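Local coordinates for adhesion and penetration protein autotransporter (Haemophilus influenzae, PDB 3SYJ) that mediates adherence to host cells and bacterial aggregation through its surface-exposed passenger domain, and is probably also a serine protease, at residues Ser775-His780 with Thr794-Thr799. Residues are numbered along the deposited sequence; the frame is centred on the assembly and turned at random.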
loop_
_atom_site.group_PDB
_atom_site.type_symbol
_atom_site.label_atom_id
_atom_site.label_comp_id
_atom_site.label_asym_id
_atom_site.label_seq_id
_atom_site.Cartn_x
_atom_site.Cartn_y
_atom_site.Cartn_z
ATOM N N SER A 775 -6.376 -13.973 17.713
ATOM C CA SER A 775 -5.877 -15.189 18.319
ATOM C C SER A 775 -5.157 -16.070 17.289
ATOM O O SER A 775 -5.677 -16.352 16.208
ATOM C CB SER A 775 -7.027 -15.941 18.987
ATOM O OG SER A 775 -6.543 -16.924 19.884
ATOM N N LEU A 776 -3.947 -16.489 17.638
ATOM C CA LEU A 776 -3.128 -17.319 16.771
ATOM C C LEU A 776 -2.843 -18.619 17.495
ATOM O O LEU A 776 -2.095 -18.636 18.471
ATOM C CB LEU A 776 -1.819 -16.602 16.469
ATOM C CG LEU A 776 -0.832 -17.276 15.526
ATOM C CD1 LEU A 776 -1.463 -17.484 14.160
ATOM C CD2 LEU A 776 0.411 -16.418 15.417
ATOM N N LYS A 777 -3.451 -19.707 17.033
ATOM C CA LYS A 777 -3.312 -20.992 17.709
ATOM C C LYS A 777 -2.704 -22.029 16.789
ATOM O O LYS A 777 -3.067 -22.112 15.621
ATOM C CB LYS A 777 -4.674 -21.500 18.189
ATOM C CG LYS A 777 -5.560 -20.439 18.801
ATOM C CD LYS A 777 -6.882 -21.028 19.275
ATOM C CE LYS A 777 -7.808 -19.932 19.796
ATOM N NZ LYS A 777 -9.025 -20.481 20.461
ATOM N N ASN A 778 -1.781 -22.821 17.324
ATOM C CA ASN A 778 -1.246 -23.966 16.602
ATOM C C ASN A 778 -0.834 -23.610 15.185
ATOM O O ASN A 778 -1.004 -24.407 14.264
ATOM C CB ASN A 778 -2.279 -25.091 16.568
ATOM C CG ASN A 778 -2.830 -25.412 17.940
ATOM O OD1 ASN A 778 -3.913 -24.957 18.310
ATOM N ND2 ASN A 778 -2.078 -26.182 18.712
ATOM N N SER A 779 -0.291 -22.412 15.013
ATOM C CA SER A 779 0.091 -21.944 13.691
ATOM C C SER A 779 1.452 -21.281 13.717
ATOM O O SER A 779 1.952 -20.897 14.773
ATOM C CB SER A 779 -0.930 -20.932 13.167
ATOM O OG SER A 779 -2.248 -21.445 13.225
ATOM N N HIS A 780 2.049 -21.153 12.540
ATOM C CA HIS A 780 3.212 -20.301 12.378
ATOM C C HIS A 780 2.819 -19.111 11.515
ATOM O O HIS A 780 2.095 -19.257 10.528
ATOM C CB HIS A 780 4.395 -21.044 11.751
ATOM C CG HIS A 780 5.515 -20.133 11.350
ATOM N ND1 HIS A 780 6.468 -19.687 12.243
ATOM C CD2 HIS A 780 5.812 -19.552 10.163
ATOM C CE1 HIS A 780 7.315 -18.887 11.619
ATOM N NE2 HIS A 780 6.939 -18.790 10.354
ATOM N N THR A 794 -3.301 -12.738 21.178
ATOM C CA THR A 794 -3.063 -13.954 21.946
ATOM C C THR A 794 -2.453 -15.061 21.089
ATOM O O THR A 794 -2.920 -15.328 19.984
ATOM C CB THR A 794 -4.368 -14.466 22.569
ATOM O OG1 THR A 794 -4.990 -13.404 23.304
ATOM C CG2 THR A 794 -4.096 -15.637 23.499
ATOM N N LEU A 795 -1.407 -15.699 21.603
ATOM C CA LEU A 795 -0.800 -16.839 20.931
ATOM C C LEU A 795 -0.925 -18.097 21.784
ATOM O O LEU A 795 -0.698 -18.061 22.994
ATOM C CB LEU A 795 0.675 -16.564 20.622
ATOM C CG LEU A 795 1.015 -15.758 19.362
ATOM C CD1 LEU A 795 0.527 -14.331 19.472
ATOM C CD2 LEU A 795 2.511 -15.787 19.090
ATOM N N GLU A 796 -1.293 -19.209 21.155
ATOM C CA GLU A 796 -1.299 -20.495 21.847
ATOM C C GLU A 796 -0.710 -21.589 20.970
ATOM O O GLU A 796 -1.211 -21.855 19.877
ATOM C CB GLU A 796 -2.709 -20.893 22.282
ATOM C CG GLU A 796 -2.723 -22.141 23.155
ATOM C CD GLU A 796 -4.098 -22.770 23.286
ATOM O OE1 GLU A 796 -5.093 -22.152 22.843
ATOM O OE2 GLU A 796 -4.179 -23.892 23.833
ATOM N N ASN A 797 0.346 -22.226 21.460
ATOM C CA ASN A 797 1.047 -23.247 20.697
ATOM C C ASN A 797 1.447 -22.710 19.338
ATOM O O ASN A 797 1.401 -23.426 18.339
ATOM C CB ASN A 797 0.174 -24.488 20.536
ATOM C CG ASN A 797 -0.399 -24.960 21.853
ATOM O OD1 ASN A 797 -1.584 -25.297 21.949
ATOM N ND2 ASN A 797 0.436 -24.971 22.890
ATOM N N ALA A 798 1.847 -21.443 19.312
ATOM C CA ALA A 798 2.142 -20.757 18.059
ATOM C C ALA A 798 3.542 -20.164 18.024
ATOM O O ALA A 798 4.127 -19.846 19.054
ATOM C CB ALA A 798 1.112 -19.667 17.806
ATOM N N THR A 799 4.080 -20.024 16.824
ATOM C CA THR A 799 5.317 -19.289 16.635
ATOM C C THR A 799 5.040 -18.093 15.729
ATOM O O THR A 799 4.255 -18.186 14.781
ATOM C CB THR A 799 6.424 -20.168 16.022
ATOM O OG1 THR A 799 6.009 -20.645 14.735
ATOM C CG2 THR A 799 6.729 -21.350 16.926
#
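The imidazole of H780 meets T799 at its edge: OG1 and CB of T799 lie near the ring plane, and ND1 is 2.7 Å from T799 OG1 in a hydrogen bond whose donor may be either group. T799 turns OG1 between its backbone N and carbonyl carbon (chi1 61°), placing the hydroxyl before the ring nitrogen. The other flat pair is N778 and N797, side by side and pointing the same way, their amide planes 43° apart. N778 ND2 gives N797 OD1 only a weak hydrogen bond (3.4 Å), an arrangement reminiscent of the asparagine stacks at beta-helix turns. Both asparagines adopt left-handed helical backbone conformations, which asparagine tolerates better than most residues, and at these residues each chain bends.

Before the bend the strands run parallel in register: L776 N bonds T794 O (2.8 Å), L776 O accepts E796 N, and N778 N reaches E796 O; beyond it, T799 N bonds S779 O (3.1 Å). The buried leucines L776 and L795 lie side by side in the interior, where branched apolar side chains pack from coil to coil, L776 CD2 4.0 Å from L795 CG, while the small CB of A798 fits 3.8 Å from L776 CG. S779 turns OG back onto K777 O (2.6 Å), above that carbonyl's plane; its small hydroxyl suits this buried bend, being also hydrogen-bonded to V757 O and A760 N. On the outer face, K777 and E796 suit the partly exposed surface, K777 NZ staying 4.9 Å from E796 OE1.

These are successive coils of the passenger's right-handed beta-helix: strand 754-758 flanks 773-777, with L776 on V757, and strand 810-813 flanks 792-796, with L795 on L813.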